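Local structure of protein Niban 2 (Homo sapiens, 7CTP) at residues 24-29 with 213-218; 29-34 with 284-289. The protein may suppress apoptosis and promote melanoma cell invasion, and carries a PH domain within a largely helical body. All blocks are in the same frame, centred on the assembly; numbering follows the deposited sequence.

Contact 1 of 2, residues 24-29 with 213-218; sequences LTEFLQ and RMYRQS
The hydroxyl of S218, with OG 3.6 Å from E26 OE1 across the contact but not bonded to it, donates within its own segment: OG gives its hydrogen to Y215 O at 2.7 Å, in the carbonyl plane and on a lone pair. Its chi1 of 86° swings OG back to that carbonyl, one turn earlier in the chain. No hydrogen bond joins the two segments, and the main contact is E26 against the ring of Y215. E26 is extended and crosses the tyrosine at about a right angle, its CB lying at the ring edge, in plane, 3.8 Å from Y215 CE2. Farther out, E26 CD comes to 3.6 Å from the same CE2, and the carboxylate is turned 58° from the ring plane. CG of Y215 stands anti to the backbone N, which carries the ring over to helix 10-48, where CD2 lies 3.9 Å from F27 N. F27 adds its CB, 4.3 Å from Y215 CD2, while the CB of Y215 sits at the edge of the phenylalanine ring. The polar ends have partners just beyond the segments: E26 OE2 forms a salt bridge with K219, the residue after S218, and Y215 OH is hydrogen-bonded to E243 of helix 232-252, so the buried phenol is satisfied while its ring packs against helix 10-48. F27 in turn meets F208. The segment axes come within 9.6 Å at 122°, a steep helix-helix crossing in the helical part of the protein, made by one aromatic side chain reaching across to the backbone and a carboxylate of its neighbour.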
# COMPACT_ATOMS: atom_id res chain seq x y z
N LEU A 24 -7.76 -6.82 19.51
CA LEU A 24 -8.60 -7.19 18.38
C LEU A 24 -10.06 -6.88 18.65
O LEU A 24 -10.78 -6.43 17.75
CB LEU A 24 -8.41 -8.67 18.05
CG LEU A 24 -7.01 -8.97 17.53
CD1 LEU A 24 -6.78 -10.49 17.57
CD2 LEU A 24 -6.81 -8.43 16.11
N THR A 25 -10.53 -7.12 19.89
CA THR A 25 -11.91 -6.80 20.25
C THR A 25 -12.20 -5.32 20.04
O THR A 25 -13.21 -4.95 19.43
CB THR A 25 -12.20 -7.20 21.70
OG1 THR A 25 -12.17 -8.63 21.81
CG2 THR A 25 -13.57 -6.68 22.16
N GLU A 26 -11.31 -4.45 20.53
CA GLU A 26 -11.52 -3.02 20.37
C GLU A 26 -11.49 -2.62 18.90
O GLU A 26 -12.35 -1.85 18.44
CB GLU A 26 -10.50 -2.22 21.18
CG GLU A 26 -10.90 -0.74 21.32
CD GLU A 26 -9.85 0.11 22.00
OE1 GLU A 26 -9.92 1.36 21.85
OE2 GLU A 26 -8.96 -0.45 22.68
N PHE A 27 -10.51 -3.13 18.14
CA PHE A 27 -10.48 -2.84 16.71
C PHE A 27 -11.76 -3.29 16.02
O PHE A 27 -12.30 -2.58 15.17
CB PHE A 27 -9.30 -3.52 16.02
CG PHE A 27 -9.42 -3.44 14.51
CD1 PHE A 27 -9.10 -2.27 13.85
CD2 PHE A 27 -9.98 -4.49 13.78
CE1 PHE A 27 -9.26 -2.16 12.48
CE2 PHE A 27 -10.15 -4.39 12.40
CZ PHE A 27 -9.79 -3.22 11.76
N LEU A 28 -12.22 -4.50 16.32
CA LEU A 28 -13.36 -5.04 15.58
C LEU A 28 -14.64 -4.26 15.87
O LEU A 28 -15.55 -4.23 15.03
CB LEU A 28 -13.52 -6.53 15.89
CG LEU A 28 -12.35 -7.33 15.28
CD1 LEU A 28 -12.30 -8.76 15.86
CD2 LEU A 28 -12.42 -7.33 13.76
N GLN A 29 -14.73 -3.63 17.05
CA GLN A 29 -15.86 -2.73 17.31
C GLN A 29 -15.81 -1.52 16.38
O GLN A 29 -16.84 -1.12 15.82
CB GLN A 29 -15.86 -2.28 18.78
CG GLN A 29 -16.07 -3.41 19.77
CD GLN A 29 -15.94 -2.95 21.22
OE1 GLN A 29 -14.97 -2.29 21.60
NE2 GLN A 29 -16.92 -3.31 22.03
N ARG A 213 -7.62 3.59 11.08
CA ARG A 213 -7.29 4.97 11.41
C ARG A 213 -8.02 5.42 12.67
O ARG A 213 -7.43 6.07 13.54
CB ARG A 213 -7.62 5.89 10.24
CG ARG A 213 -7.30 7.36 10.51
CD ARG A 213 -7.60 8.24 9.31
NE ARG A 213 -8.93 7.98 8.75
CZ ARG A 213 -10.07 8.41 9.27
NH1 ARG A 213 -10.07 9.13 10.39
NH2 ARG A 213 -11.22 8.12 8.68
N MET A 214 -9.31 5.06 12.80
CA MET A 214 -10.07 5.47 13.98
C MET A 214 -9.56 4.81 15.25
O MET A 214 -9.56 5.44 16.32
CB MET A 214 -11.56 5.17 13.82
CG MET A 214 -12.23 5.67 12.56
SD MET A 214 -12.38 7.46 12.49
CE MET A 214 -12.27 7.92 14.21
N TYR A 215 -9.17 3.54 15.17
CA TYR A 215 -8.56 2.89 16.31
C TYR A 215 -7.28 3.60 16.72
O TYR A 215 -7.07 3.90 17.90
CB TYR A 215 -8.28 1.41 16.02
CG TYR A 215 -7.58 0.71 17.18
CD1 TYR A 215 -6.19 0.77 17.31
CD2 TYR A 215 -8.30 0.04 18.15
CE1 TYR A 215 -5.55 0.17 18.37
CE2 TYR A 215 -7.65 -0.58 19.22
CZ TYR A 215 -6.28 -0.50 19.32
OH TYR A 215 -5.62 -1.10 20.38
N ARG A 216 -6.40 3.88 15.75
CA ARG A 216 -5.15 4.55 16.06
C ARG A 216 -5.40 5.94 16.64
O ARG A 216 -4.74 6.35 17.60
CB ARG A 216 -4.25 4.60 14.82
CG ARG A 216 -3.67 3.21 14.49
CD ARG A 216 -2.60 3.19 13.40
NE ARG A 216 -1.24 3.47 13.91
CZ ARG A 216 -0.60 4.60 13.64
NH1 ARG A 216 0.62 4.81 14.11
NH2 ARG A 216 -1.19 5.52 12.89
N GLN A 217 -6.39 6.67 16.10
CA GLN A 217 -6.75 7.97 16.65
C GLN A 217 -7.20 7.86 18.11
O GLN A 217 -6.94 8.75 18.91
CB GLN A 217 -7.84 8.62 15.80
CG GLN A 217 -7.32 9.28 14.55
CD GLN A 217 -8.42 9.82 13.66
OE1 GLN A 217 -8.21 10.02 12.46
NE2 GLN A 217 -9.60 10.05 14.23
N SER A 218 -7.87 6.76 18.46
CA SER A 218 -8.32 6.57 19.84
C SER A 218 -7.16 6.32 20.78
O SER A 218 -7.31 6.47 22.00
CB SER A 218 -9.33 5.43 19.90
OG SER A 218 -8.68 4.18 20.04

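Contact 2 of 2, residues 29-34 with 284-289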
# COMPACT_ATOMS: atom_id res chain seq x y z
N GLN A 29 -14.73 -3.63 17.05
CA GLN A 29 -15.86 -2.73 17.31
C GLN A 29 -15.81 -1.52 16.38
O GLN A 29 -16.84 -1.12 15.82
CB GLN A 29 -15.86 -2.28 18.78
CG GLN A 29 -16.07 -3.41 19.77
CD GLN A 29 -15.94 -2.95 21.22
OE1 GLN A 29 -14.97 -2.29 21.60
NE2 GLN A 29 -16.92 -3.31 22.03
N PHE A 30 -14.62 -0.93 16.19
CA PHE A 30 -14.49 0.13 15.19
C PHE A 30 -14.85 -0.37 13.80
O PHE A 30 -15.48 0.34 13.01
CB PHE A 30 -13.06 0.69 15.18
CG PHE A 30 -12.75 1.62 16.32
CD1 PHE A 30 -13.21 2.93 16.31
CD2 PHE A 30 -11.97 1.19 17.39
CE1 PHE A 30 -12.91 3.79 17.37
CE2 PHE A 30 -11.68 2.06 18.45
CZ PHE A 30 -12.15 3.35 18.43
N TYR A 31 -14.43 -1.60 13.47
CA TYR A 31 -14.67 -2.14 12.13
C TYR A 31 -16.16 -2.35 11.88
O TYR A 31 -16.69 -1.94 10.83
CB TYR A 31 -13.89 -3.44 11.96
CG TYR A 31 -14.11 -4.10 10.63
CD1 TYR A 31 -13.52 -3.60 9.49
CD2 TYR A 31 -14.94 -5.21 10.52
CE1 TYR A 31 -13.73 -4.19 8.26
CE2 TYR A 31 -15.16 -5.81 9.30
CZ TYR A 31 -14.56 -5.30 8.18
OH TYR A 31 -14.77 -5.88 6.96
N GLU A 32 -16.86 -3.00 12.81
CA GLU A 32 -18.30 -3.21 12.63
C GLU A 32 -19.04 -1.89 12.55
O GLU A 32 -19.99 -1.75 11.76
CB GLU A 32 -18.86 -4.09 13.75
CG GLU A 32 -18.41 -5.55 13.67
CD GLU A 32 -19.20 -6.48 14.59
OE1 GLU A 32 -20.45 -6.48 14.52
OE2 GLU A 32 -18.55 -7.22 15.36
N ASP A 33 -18.62 -0.89 13.33
CA ASP A 33 -19.23 0.43 13.23
C ASP A 33 -18.98 1.05 11.85
O ASP A 33 -19.89 1.62 11.24
CB ASP A 33 -18.70 1.35 14.33
CG ASP A 33 -19.37 1.12 15.67
OD1 ASP A 33 -20.39 0.39 15.73
OD2 ASP A 33 -18.87 1.66 16.68
N GLN A 34 -17.74 0.93 11.35
CA GLN A 34 -17.40 1.53 10.06
C GLN A 34 -18.09 0.84 8.90
O GLN A 34 -18.33 1.47 7.87
CB GLN A 34 -15.89 1.50 9.82
CG GLN A 34 -15.06 2.54 10.58
CD GLN A 34 -15.57 3.97 10.39
OE1 GLN A 34 -15.71 4.45 9.27
NE2 GLN A 34 -15.86 4.65 11.50
N ALA A 284 -7.98 -15.40 12.61
CA ALA A 284 -9.19 -16.06 13.09
C ALA A 284 -10.25 -15.04 13.51
O ALA A 284 -11.42 -15.15 13.12
CB ALA A 284 -8.85 -17.00 14.25
N ARG A 285 -9.85 -14.03 14.29
CA ARG A 285 -10.82 -13.07 14.80
C ARG A 285 -11.41 -12.22 13.68
O ARG A 285 -12.62 -11.99 13.63
CB ARG A 285 -10.18 -12.17 15.86
CG ARG A 285 -9.80 -12.88 17.17
CD ARG A 285 -11.00 -13.25 18.04
NE ARG A 285 -11.91 -12.13 18.29
CZ ARG A 285 -11.76 -11.20 19.23
NH1 ARG A 285 -10.71 -11.21 20.07
NH2 ARG A 285 -12.67 -10.24 19.34
N PHE A 286 -10.56 -11.76 12.75
CA PHE A 286 -11.06 -10.89 11.68
C PHE A 286 -11.97 -11.65 10.73
O PHE A 286 -13.04 -11.16 10.35
CB PHE A 286 -9.89 -10.27 10.92
CG PHE A 286 -10.34 -9.37 9.80
CD1 PHE A 286 -11.00 -8.18 10.09
CD2 PHE A 286 -10.18 -9.74 8.48
CE1 PHE A 286 -11.46 -7.36 9.07
CE2 PHE A 286 -10.63 -8.93 7.46
CZ PHE A 286 -11.27 -7.73 7.76
N GLU A 287 -11.56 -12.85 10.31
CA GLU A 287 -12.37 -13.59 9.35
C GLU A 287 -13.72 -13.96 9.94
O GLU A 287 -14.72 -14.03 9.21
CB GLU A 287 -11.60 -14.82 8.85
CG GLU A 287 -10.55 -14.45 7.78
CD GLU A 287 -9.61 -15.59 7.38
OE1 GLU A 287 -8.70 -15.32 6.56
OE2 GLU A 287 -9.77 -16.73 7.87
N GLU A 288 -13.78 -14.16 11.26
CA GLU A 288 -15.06 -14.40 11.92
C GLU A 288 -15.99 -13.20 11.76
O GLU A 288 -17.16 -13.36 11.39
CB GLU A 288 -14.84 -14.71 13.40
CG GLU A 288 -16.12 -14.98 14.18
CD GLU A 288 -15.85 -15.22 15.65
OE1 GLU A 288 -14.75 -14.87 16.13
OE2 GLU A 288 -16.75 -15.75 16.34
N VAL A 289 -15.47 -12.00 12.00
CA VAL A 289 -16.31 -10.80 11.93
C VAL A 289 -16.67 -10.48 10.48
O VAL A 289 -17.80 -10.06 10.19
CB VAL A 289 -15.61 -9.63 12.64
CG1 VAL A 289 -16.36 -8.30 12.37
CG2 VAL A 289 -15.56 -9.88 14.14
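Y31 and F286 make the aromatic part of the contact, an edge-to-face (T-shaped) pair with centroids 5.3 Å apart and planes at 66°. The edge of F286 comes over one face of Y31, its CE1 3.8 Å from Y31 CZ and offset toward the rim. CG of Y31 is anti to the backbone N (chi1 178°), which turns the ring toward helix 260-337. F286 is also edge-to-face with F208, so the pair belongs to a wider aromatic cluster among the helices packed around helix 10-48. That long helix and helix 260-337 run side by side: the segment axes are 11.4 Å apart at their closest and their directions differ by 23°. The aliphatic part centres on V289. Its CG1 lies at the edge of the tyrosine ring, 3.9 Å from Y31 CD2, and also meets the chain of E32, 3.7 Å from CG. With an alanine at Y31, the edge of F286 would probably be left without the ring face it rests on, and V289 CG1 would lose the ring edge beside it, opening a gap between the helices. As for charge, the carboxylate of E32 passes over V289 and forms a salt bridge through OE2 with K292, farther along helix 260-337.

In the fold
From the N terminus, the chain enters helix 10-48, which gives the first segment of both contacts; they share Q29. It then runs through the PH region with its antiparallel sheet before reaching helix 204-218, where contact 1 closes a loop of 183 intervening residues. Continuing through helix 232-252 it enters helix 260-337, where contact 2 closes a loop of 249. The segments alternate along the chain, so the loops cross rather than nest. The centres lie about 10 Å apart, and the contacts touch: T25 OG1 is 3.0 Å from R285 NH2, a probable hydrogen bond, and F30 packs on M214 and S218. Helix 10-48 thus joins helices 204-218 and 260-337.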